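Local coordinates for protein syndapin (Drosophila melanogaster, PDB 3I2W) that probably regulates endocytosis and the internalisation of plasma-membrane proteins, with this F-BAR domain forming a homodimer suited to binding phospholipid membranes, at residues 44-49 with 79-84; 124-129 with 209-214; 155-160 with 173-178. One frame throughout, in Å; residues are numbered along the deposited sequence.

Interaction 1 (44-49 with 79-84)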
loop_
_atom_site.group_PDB
_atom_site.type_symbol
_atom_site.label_atom_id
_atom_site.label_comp_id
_atom_site.label_asym_id
_atom_site.label_seq_id
_atom_site.Cartn_x
_atom_site.Cartn_y
_atom_site.Cartn_z
ATOM N N SER B 44 -4.370 -2.760 8.814
ATOM C CA SER B 44 -5.552 -1.898 8.930
ATOM C C SER B 44 -6.829 -2.657 8.758
ATOM O O SER B 44 -7.817 -2.422 9.464
ATOM C CB SER B 44 -5.580 -0.794 7.894
ATOM O OG SER B 44 -4.663 0.203 8.239
ATOM N N LEU B 45 -6.808 -3.542 7.788
ATOM C CA LEU B 45 -7.908 -4.379 7.504
ATOM C C LEU B 45 -8.281 -5.200 8.719
ATOM O O LEU B 45 -9.437 -5.433 8.977
ATOM C CB LEU B 45 -7.569 -5.319 6.332
ATOM C CG LEU B 45 -7.603 -4.670 4.963
ATOM C CD1 LEU B 45 -7.099 -5.621 3.955
ATOM C CD2 LEU B 45 -8.963 -4.191 4.569
ATOM N N ARG B 46 -7.314 -5.734 9.404
ATOM C CA ARG B 46 -7.607 -6.624 10.466
ATOM C C ARG B 46 -8.195 -5.803 11.658
ATOM O O ARG B 46 -9.109 -6.223 12.351
ATOM C CB ARG B 46 -6.328 -7.344 10.835
ATOM C CG ARG B 46 -6.181 -8.637 10.092
ATOM C CD ARG B 46 -4.765 -9.207 10.301
ATOM N NE ARG B 46 -4.357 -10.171 9.262
ATOM C CZ ARG B 46 -3.249 -10.923 9.291
ATOM N NH1 ARG B 46 -2.371 -10.840 10.289
ATOM N NH2 ARG B 46 -3.017 -11.765 8.309
ATOM N N THR B 47 -7.662 -4.616 11.880
ATOM C CA THR B 47 -8.138 -3.802 12.947
ATOM C C THR B 47 -9.615 -3.521 12.683
ATOM O O THR B 47 -10.422 -3.574 13.581
ATOM C CB THR B 47 -7.307 -2.537 12.939
ATOM O OG1 THR B 47 -5.966 -2.960 13.026
ATOM C CG2 THR B 47 -7.602 -1.628 14.088
ATOM N N TRP B 48 -9.933 -3.259 11.426
ATOM C CA TRP B 48 -11.230 -2.865 11.022
ATOM C C TRP B 48 -12.166 -4.003 11.252
ATOM O O TRP B 48 -13.238 -3.854 11.829
ATOM C CB TRP B 48 -11.178 -2.558 9.536
ATOM C CG TRP B 48 -12.458 -2.202 8.903
ATOM C CD1 TRP B 48 -13.103 -1.038 9.009
ATOM C CD2 TRP B 48 -13.208 -2.999 7.993
ATOM N NE1 TRP B 48 -14.248 -1.048 8.227
ATOM C CE2 TRP B 48 -14.309 -2.249 7.584
ATOM C CE3 TRP B 48 -13.032 -4.263 7.460
ATOM C CZ2 TRP B 48 -15.241 -2.724 6.698
ATOM C CZ3 TRP B 48 -13.960 -4.730 6.562
ATOM C CH2 TRP B 48 -15.049 -3.966 6.196
ATOM N N SER B 49 -11.769 -5.153 10.761
ATOM C CA SER B 49 -12.556 -6.289 10.898
ATOM C C SER B 49 -12.764 -6.677 12.370
ATOM O O SER B 49 -13.768 -7.244 12.711
ATOM C CB SER B 49 -11.855 -7.376 10.184
ATOM O OG SER B 49 -12.442 -8.572 10.602
ATOM N N ILE B 79 -8.039 -11.187 2.623
ATOM C CA ILE B 79 -7.286 -10.282 1.792
ATOM C C ILE B 79 -6.004 -9.933 2.529
ATOM O O ILE B 79 -4.894 -9.912 1.915
ATOM C CB ILE B 79 -8.042 -9.010 1.425
ATOM C CG1 ILE B 79 -9.062 -9.294 0.339
ATOM C CG2 ILE B 79 -7.058 -7.989 0.879
ATOM C CD1 ILE B 79 -8.402 -9.704 -0.907
ATOM N N SER B 80 -6.154 -9.680 3.830
ATOM C CA SER B 80 -5.047 -9.314 4.635
ATOM C C SER B 80 -4.003 -10.428 4.622
ATOM O O SER B 80 -2.818 -10.164 4.632
ATOM C CB SER B 80 -5.475 -9.006 6.075
ATOM O OG SER B 80 -5.674 -10.204 6.799
ATOM N N ASP B 81 -4.414 -11.675 4.603
ATOM C CA ASP B 81 -3.420 -12.705 4.535
ATOM C C ASP B 81 -2.630 -12.642 3.228
ATOM O O ASP B 81 -1.360 -12.693 3.205
ATOM C CB ASP B 81 -4.073 -14.043 4.600
ATOM C CG ASP B 81 -4.711 -14.310 5.929
ATOM O OD1 ASP B 81 -4.354 -13.626 6.939
ATOM O OD2 ASP B 81 -5.598 -15.215 5.932
ATOM N N VAL B 82 -3.352 -12.576 2.127
ATOM C CA VAL B 82 -2.672 -12.327 0.891
ATOM C C VAL B 82 -1.623 -11.229 1.101
ATOM O O VAL B 82 -0.454 -11.401 0.756
ATOM C CB VAL B 82 -3.662 -11.931 -0.197
ATOM C CG1 VAL B 82 -2.976 -11.200 -1.338
ATOM C CG2 VAL B 82 -4.418 -13.155 -0.636
ATOM N N HIS B 83 -2.008 -10.099 1.669
ATOM C CA HIS B 83 -0.994 -9.075 1.685
ATOM C C HIS B 83 0.147 -9.371 2.662
ATOM O O HIS B 83 1.246 -8.945 2.391
ATOM C CB HIS B 83 -1.565 -7.669 1.808
ATOM C CG HIS B 83 -2.214 -7.171 0.556
ATOM N ND1 HIS B 83 -3.441 -7.626 0.117
ATOM C CD2 HIS B 83 -1.812 -6.257 -0.352
ATOM C CE1 HIS B 83 -3.751 -7.042 -1.024
ATOM N NE2 HIS B 83 -2.777 -6.198 -1.319
HETATM N N MSE B 84 -0.077 -10.142 3.734
HETATM C CA MSE B 84 0.982 -10.518 4.667
HETATM C C MSE B 84 1.982 -11.425 4.024
HETATM O O MSE B 84 3.149 -11.410 4.365
HETATM C CB MSE B 84 0.437 -11.245 5.870
HETATM C CG MSE B 84 -0.033 -10.326 7.002
HETATM SE SE MSE B 84 1.208 -8.884 7.605
HETATM C CE MSE B 84 1.833 -9.654 9.315
#
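Arg46 reaches across to the hydroxyl of Ser80 and the carboxylate of Asp81, and these bonds carry most of the polar contact. Its chain runs extended from CG to NE, and NE donates to Ser80 OG at 2.8 Å in a nearly straight bond of 164°, with the oxygen at the edge of the guanidinium and close to its plane. NH2 makes a second, weak and longer approach to Ser80 OG (3.4 Å). It also forms a salt bridge with Asp81, 2.7 Å from NH2 to OD1, but the guanidinium and carboxylate planes stand 76° apart and the hydrogen bond within this pair is weak. Met84 CG lies obliquely against the same group, 3.6 Å from Arg46 NH2. Serine suits its position because one small hydroxyl can do two jobs: OG meets Arg46 and is also hydrogen-bonded to Glu77 O, while Glu77 OE1 bonds Ser49 OG and so ties the helices again. The segments belong to helices 11-58 and 63-105 of the F-BAR domain, antiparallel in its elongated helical bundle, their local axes 9.9 Å apart. On the inner side branched apolar chains suit the burial, Leu45 CD1 lying 3.9 Å from Ile79 CG2. Beside them His83 is tied back to its own helix: ND1 donates to Ile79 O at 3.3 Å, in the plane of the ring, and the same carbonyl also accepts from His83 N. Tyr41 of each subunit meets that ring, and Arg34 and Leu242 of the second subunit pack on Leu45 and Ile79 respectively.

Interaction 2 (124-129 with 209-214)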
loop_
_atom_site.group_PDB
_atom_site.type_symbol
_atom_site.label_atom_id
_atom_site.label_comp_id
_atom_site.label_asym_id
_atom_site.label_seq_id
_atom_site.Cartn_x
_atom_site.Cartn_y
_atom_site.Cartn_z
ATOM N N LYS B 124 46.120 1.298 -11.590
ATOM C CA LYS B 124 47.147 2.228 -11.300
ATOM C C LYS B 124 48.406 1.596 -11.814
ATOM O O LYS B 124 49.215 2.263 -12.384
ATOM C CB LYS B 124 47.198 2.496 -9.804
ATOM C CG LYS B 124 48.021 3.668 -9.398
ATOM C CD LYS B 124 48.381 3.574 -7.947
ATOM C CE LYS B 124 49.387 4.655 -7.583
ATOM N NZ LYS B 124 48.791 6.022 -7.817
ATOM N N LYS B 125 48.547 0.286 -11.646
ATOM C CA LYS B 125 49.728 -0.432 -12.087
ATOM C C LYS B 125 49.762 -0.427 -13.606
ATOM O O LYS B 125 50.685 0.019 -14.238
ATOM C CB LYS B 125 49.617 -1.833 -11.595
ATOM C CG LYS B 125 50.904 -2.363 -10.982
ATOM C CD LYS B 125 50.939 -3.892 -11.020
ATOM C CE LYS B 125 50.601 -4.346 -12.420
ATOM N NZ LYS B 125 51.170 -5.676 -12.581
ATOM N N ALA B 126 48.708 -0.908 -14.205
ATOM C CA ALA B 126 48.521 -0.749 -15.609
ATOM C C ALA B 126 48.848 0.641 -16.173
ATOM O O ALA B 126 49.157 0.728 -17.329
ATOM C CB ALA B 126 47.110 -1.111 -15.928
ATOM N N GLN B 127 48.750 1.737 -15.414
ATOM C CA GLN B 127 48.852 3.071 -16.029
ATOM C C GLN B 127 50.202 3.689 -15.722
ATOM O O GLN B 127 50.650 4.598 -16.436
ATOM C CB GLN B 127 47.741 3.973 -15.517
ATOM C CG GLN B 127 47.559 5.252 -16.275
ATOM C CD GLN B 127 46.405 6.081 -15.761
ATOM O OE1 GLN B 127 46.356 6.499 -14.577
ATOM N NE2 GLN B 127 45.463 6.372 -16.671
ATOM N N LYS B 128 50.869 3.183 -14.686
ATOM C CA LYS B 128 52.105 3.768 -14.205
ATOM C C LYS B 128 53.166 4.054 -15.309
ATOM O O LYS B 128 53.483 5.218 -15.537
ATOM C CB LYS B 128 52.663 2.958 -13.063
ATOM C CG LYS B 128 53.830 3.595 -12.427
ATOM C CD LYS B 128 54.420 2.706 -11.377
ATOM C CE LYS B 128 54.689 3.560 -10.140
ATOM N NZ LYS B 128 55.678 2.937 -9.179
ATOM N N PRO B 129 53.668 3.014 -16.030
ATOM C CA PRO B 129 54.578 3.257 -17.165
ATOM C C PRO B 129 54.244 4.461 -18.025
ATOM O O PRO B 129 55.087 5.339 -18.245
ATOM C CB PRO B 129 54.406 1.996 -18.001
ATOM C CG PRO B 129 54.281 0.976 -17.013
ATOM C CD PRO B 129 53.417 1.568 -15.896
ATOM N N GLU B 209 46.371 -1.949 -24.452
ATOM C CA GLU B 209 46.085 -3.319 -24.112
ATOM C C GLU B 209 45.863 -3.483 -22.641
ATOM O O GLU B 209 44.857 -4.021 -22.210
ATOM C CB GLU B 209 47.244 -4.174 -24.446
ATOM C CG GLU B 209 47.052 -5.097 -25.605
ATOM C CD GLU B 209 48.167 -6.155 -25.569
ATOM O OE1 GLU B 209 47.829 -7.366 -25.487
ATOM O OE2 GLU B 209 49.379 -5.754 -25.565
ATOM N N ASP B 210 46.834 -3.045 -21.867
ATOM C CA ASP B 210 46.739 -3.062 -20.417
ATOM C C ASP B 210 45.444 -2.467 -19.834
ATOM O O ASP B 210 44.702 -3.146 -19.116
ATOM C CB ASP B 210 47.970 -2.404 -19.820
ATOM C CG ASP B 210 49.232 -3.211 -20.079
ATOM O OD1 ASP B 210 49.087 -4.324 -20.619
ATOM O OD2 ASP B 210 50.351 -2.750 -19.726
HETATM N N MSE B 211 45.148 -1.217 -20.127
HETATM C CA MSE B 211 43.956 -0.735 -19.567
HETATM C C MSE B 211 42.713 -1.594 -20.047
HETATM O O MSE B 211 41.810 -1.879 -19.257
HETATM C CB MSE B 211 43.836 0.771 -19.777
HETATM C CG MSE B 211 44.935 1.642 -19.148
HETATM SE SE MSE B 211 44.818 2.078 -17.400
HETATM C CE MSE B 211 45.986 1.004 -16.878
ATOM N N THR B 212 42.680 -2.071 -21.294
ATOM C CA THR B 212 41.512 -2.779 -21.813
ATOM C C THR B 212 41.240 -4.027 -21.008
ATOM O O THR B 212 40.127 -4.477 -20.814
ATOM C CB THR B 212 41.768 -3.104 -23.218
ATOM O OG1 THR B 212 42.040 -1.867 -23.883
ATOM C CG2 THR B 212 40.556 -3.689 -23.909
ATOM N N SER B 213 42.287 -4.539 -20.446
ATOM C CA SER B 213 42.232 -5.811 -19.898
ATOM C C SER B 213 41.662 -5.646 -18.520
ATOM O O SER B 213 40.881 -6.471 -18.075
ATOM C CB SER B 213 43.643 -6.315 -19.874
ATOM O OG SER B 213 43.685 -7.458 -19.104
ATOM N N VAL B 214 42.068 -4.579 -17.839
ATOM C CA VAL B 214 41.586 -4.244 -16.482
ATOM C C VAL B 214 40.149 -3.795 -16.562
ATOM O O VAL B 214 39.365 -4.160 -15.718
ATOM C CB VAL B 214 42.397 -3.127 -15.839
ATOM C CG1 VAL B 214 41.822 -2.755 -14.528
ATOM C CG2 VAL B 214 43.772 -3.599 -15.597
#
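Gln127 and Met211 touch through aliphatic atoms, and the flat carboxamide of Gln127 offers neither face nor edge to segment 209-214. Its two polar atoms are instead satisfied from other parts of the chain: NE2 is hydrogen-bonded to Tyr207 OH and OE1 to Gly8 N. CG is anti to the backbone N (chi1 -168°) and the chain is extended beyond it, carrying the amide to these partners, while Gln127 CB lies 4.0 Å from Met211 SE. The carboxylate of Asp210 likewise leaves the touching to its CB, which sits 4.2 Å from Ala126 CB. What remains is apolar packing around Ala126. Its methyl points toward the opposite helix and meets Val214 CG2 at 4.2 Å, while Met211 SE also lies 4.2 Å from Ala126 CB. Met211, a selenomethionine here, is bent at chi2; the position of its terminal CE is doubtful, since it is modelled too close to Ala126. A long flexible side chain suits this place because it can bend to fit against the small Ala126 and the aliphatic part of Gln127, and alanine suits the other because a single methyl lets the backbones draw close: the CA atoms of Ala126 and Asp210 are 5.6 Å apart. The local axes lie 9.0 Å apart and are antiparallel at 170°. Helix 114-159 is kinked at Pro129, whose nitrogen has no hydrogen to give to the preceding turn. Around this pair of F-BAR helices, the N-terminal residue Trp5 packs on Met211, and Pro7 and Tyr10 on Gln127. Phe123 of helix 114-159 touches both Met211 and Val214, Leu122 packs on Val214, and Ile277 of the second subunit packs on Thr212.

Interaction 3 (155-160 with 173-178)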
loop_
_atom_site.group_PDB
_atom_site.type_symbol
_atom_site.label_atom_id
_atom_site.label_comp_id
_atom_site.label_asym_id
_atom_site.label_seq_id
_atom_site.Cartn_x
_atom_site.Cartn_y
_atom_site.Cartn_z
ATOM N N THR B 155 67.905 37.480 -27.281
ATOM C CA THR B 155 68.238 38.068 -28.570
ATOM C C THR B 155 67.741 39.492 -28.588
ATOM O O THR B 155 68.143 40.268 -29.424
ATOM C CB THR B 155 67.663 37.279 -29.769
ATOM O OG1 THR B 155 66.356 36.821 -29.446
ATOM C CG2 THR B 155 68.516 36.064 -30.106
ATOM N N ASN B 156 66.872 39.828 -27.646
ATOM C CA ASN B 156 66.474 41.198 -27.407
ATOM C C ASN B 156 67.515 42.065 -26.739
ATOM O O ASN B 156 67.736 43.211 -27.157
ATOM C CB ASN B 156 65.228 41.226 -26.551
ATOM C CG ASN B 156 64.000 41.454 -27.366
ATOM O OD1 ASN B 156 64.089 41.839 -28.540
ATOM N ND2 ASN B 156 62.830 41.221 -26.767
ATOM N N GLN B 157 68.126 41.540 -25.681
ATOM C CA GLN B 157 69.073 42.326 -24.928
ATOM C C GLN B 157 70.330 42.553 -25.717
ATOM O O GLN B 157 70.929 43.606 -25.605
ATOM C CB GLN B 157 69.427 41.695 -23.614
ATOM C CG GLN B 157 68.274 41.202 -22.831
ATOM C CD GLN B 157 68.778 40.373 -21.678
ATOM O OE1 GLN B 157 69.736 40.771 -21.011
ATOM N NE2 GLN B 157 68.173 39.200 -21.452
ATOM N N GLU B 158 70.734 41.584 -26.521
ATOM C CA GLU B 158 71.828 41.816 -27.426
ATOM C C GLU B 158 71.541 42.981 -28.388
ATOM O O GLU B 158 72.441 43.755 -28.673
ATOM C CB GLU B 158 72.181 40.560 -28.199
ATOM C CG GLU B 158 73.583 40.622 -28.773
ATOM C CD GLU B 158 73.886 39.495 -29.727
ATOM O OE1 GLU B 158 73.139 39.342 -30.720
ATOM O OE2 GLU B 158 74.892 38.773 -29.494
ATOM N N ARG B 159 70.303 43.101 -28.873
ATOM C CA ARG B 159 69.850 44.274 -29.624
ATOM C C ARG B 159 70.395 45.581 -29.050
ATOM O O ARG B 159 71.154 46.302 -29.712
ATOM C CB ARG B 159 68.320 44.331 -29.637
ATOM C CG ARG B 159 67.710 45.732 -29.906
ATOM C CD ARG B 159 67.686 46.129 -31.395
ATOM N NE ARG B 159 66.620 45.434 -32.130
ATOM C CZ ARG B 159 66.761 44.273 -32.780
ATOM N NH1 ARG B 159 67.936 43.645 -32.812
ATOM N NH2 ARG B 159 65.718 43.736 -33.408
ATOM N N ASN B 160 70.015 45.860 -27.803
ATOM C CA ASN B 160 70.336 47.130 -27.119
ATOM C C ASN B 160 71.628 47.135 -26.291
ATOM O O ASN B 160 71.763 47.856 -25.314
ATOM C CB ASN B 160 69.139 47.573 -26.289
ATOM C CG ASN B 160 68.129 46.459 -26.107
ATOM O OD1 ASN B 160 68.060 45.849 -25.044
ATOM N ND2 ASN B 160 67.363 46.161 -27.159
ATOM N N LYS B 173 80.137 40.885 -24.463
ATOM C CA LYS B 173 80.458 39.505 -24.698
ATOM C C LYS B 173 79.502 38.590 -23.943
ATOM O O LYS B 173 79.000 37.679 -24.531
ATOM C CB LYS B 173 81.910 39.199 -24.320
ATOM C CG LYS B 173 82.428 37.891 -24.939
ATOM C CD LYS B 173 83.724 37.420 -24.289
ATOM C CE LYS B 173 83.911 35.894 -24.351
ATOM N NZ LYS B 173 83.223 35.285 -25.558
ATOM N N LYS B 174 79.245 38.818 -22.665
ATOM C CA LYS B 174 78.340 37.967 -21.914
ATOM C C LYS B 174 77.005 37.816 -22.648
ATOM O O LYS B 174 76.485 36.718 -22.773
ATOM C CB LYS B 174 78.111 38.523 -20.516
ATOM C CG LYS B 174 77.420 37.544 -19.541
ATOM C CD LYS B 174 76.105 38.119 -18.902
ATOM C CE LYS B 174 75.828 37.548 -17.475
ATOM N NZ LYS B 174 76.685 38.173 -16.389
HETATM N N MSE B 175 76.475 38.914 -23.163
HETATM C CA MSE B 175 75.221 38.901 -23.869
HETATM C C MSE B 175 75.267 38.152 -25.158
HETATM O O MSE B 175 74.309 37.481 -25.503
HETATM C CB MSE B 175 74.751 40.306 -24.144
HETATM C CG MSE B 175 73.611 40.698 -23.206
HETATM SE SE MSE B 175 73.628 42.621 -22.947
HETATM C CE MSE B 175 72.577 42.650 -21.258
ATOM N N HIS B 176 76.368 38.267 -25.883
ATOM C CA HIS B 176 76.566 37.522 -27.093
ATOM C C HIS B 176 76.611 36.035 -26.721
ATOM O O HIS B 176 76.015 35.197 -27.497
ATOM C CB HIS B 176 77.850 37.949 -27.760
ATOM C CG HIS B 176 78.282 37.064 -28.895
ATOM N ND1 HIS B 176 78.135 37.449 -30.226
ATOM C CD2 HIS B 176 78.896 35.839 -28.916
ATOM C CE1 HIS B 176 78.635 36.499 -31.027
ATOM N NE2 HIS B 176 79.095 35.507 -30.255
ATOM N N ASP B 177 77.275 35.675 -25.618
ATOM C CA ASP B 177 77.428 34.286 -25.279
ATOM C C ASP B 177 76.113 33.691 -24.881
ATOM O O ASP B 177 75.841 32.553 -25.253
ATOM C CB ASP B 177 78.431 34.091 -24.154
ATOM C CG ASP B 177 79.862 34.281 -24.602
ATOM O OD1 ASP B 177 80.132 34.541 -25.819
ATOM O OD2 ASP B 177 80.722 34.171 -23.711
ATOM N N ARG B 178 75.319 34.447 -24.115
ATOM C CA ARG B 178 73.993 34.019 -23.690
ATOM C C ARG B 178 73.103 33.660 -24.859
ATOM O O ARG B 178 72.476 32.636 -24.831
ATOM C CB ARG B 178 73.315 35.098 -22.909
ATOM C CG ARG B 178 73.111 34.794 -21.469
ATOM C CD ARG B 178 72.182 35.868 -20.893
ATOM N NE ARG B 178 72.594 36.299 -19.555
ATOM C CZ ARG B 178 71.893 37.127 -18.771
ATOM N NH1 ARG B 178 70.729 37.628 -19.188
ATOM N NH2 ARG B 178 72.364 37.460 -17.565
#
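Gln157 has CG beside the backbone N (chi1 -46°), and the extended chain beyond it carries the amide to Met175, whose own chain is also extended beyond CG. The two cross at about a right angle, and Gln157 OE1 comes 3.4 Å from Met175 CE. Glu158 has CG anti to the backbone N (chi1 -160°) and lies side by side with His176, pointing the same way; OE2 meets His176 CA at 3.2 Å and CB at 3.5 Å. The local axes of 155-159 and 173-178 run antiparallel at 152°, on helices 114-159 and 169-240, flanking the turn of a helical hairpin far out on the F-BAR domain. Arg178 approaches more loosely, NH1 being 3.8 Å from Gln157 NE2. That nitrogen is hydrogen-bonded to Ser153 O in its own helix; an alanine in place of Gln157 would probably leave this carbonyl without its side-chain donor and open a gap beside the Met175 methyl. Long, flexible Met175 supplies apolar surface between the helices, while the polar ends of Gln157, Glu158 and Arg178 suit a contact at the protein surface. Within its own helix, Lys173 NZ forms a salt bridge with Asp177 OD1, one turn on, at 3.2 Å.

The three contacts are spread along an elongated F-BAR domain. Interaction 1 comes first in the chain, joins helices 11-58 and 63-105, and lies on the opposite side of the chain's centre from the other two. Interactions 2 and 3 both pair helix 114-159 with helix 169-240, and interaction 3 falls within the stretch of chain that interaction 2 spans. Between centres, interactions 1 and 2 are about 58 Å apart, 2 and 3 about 49 Å, and 1 and 3 about 98 Å; none touches another. Interactions 1 and 2 border the second subunit of the dimer, whereas interaction 3 lies near the tip of the hairpin, where no other chain of the assembly touches its two segments.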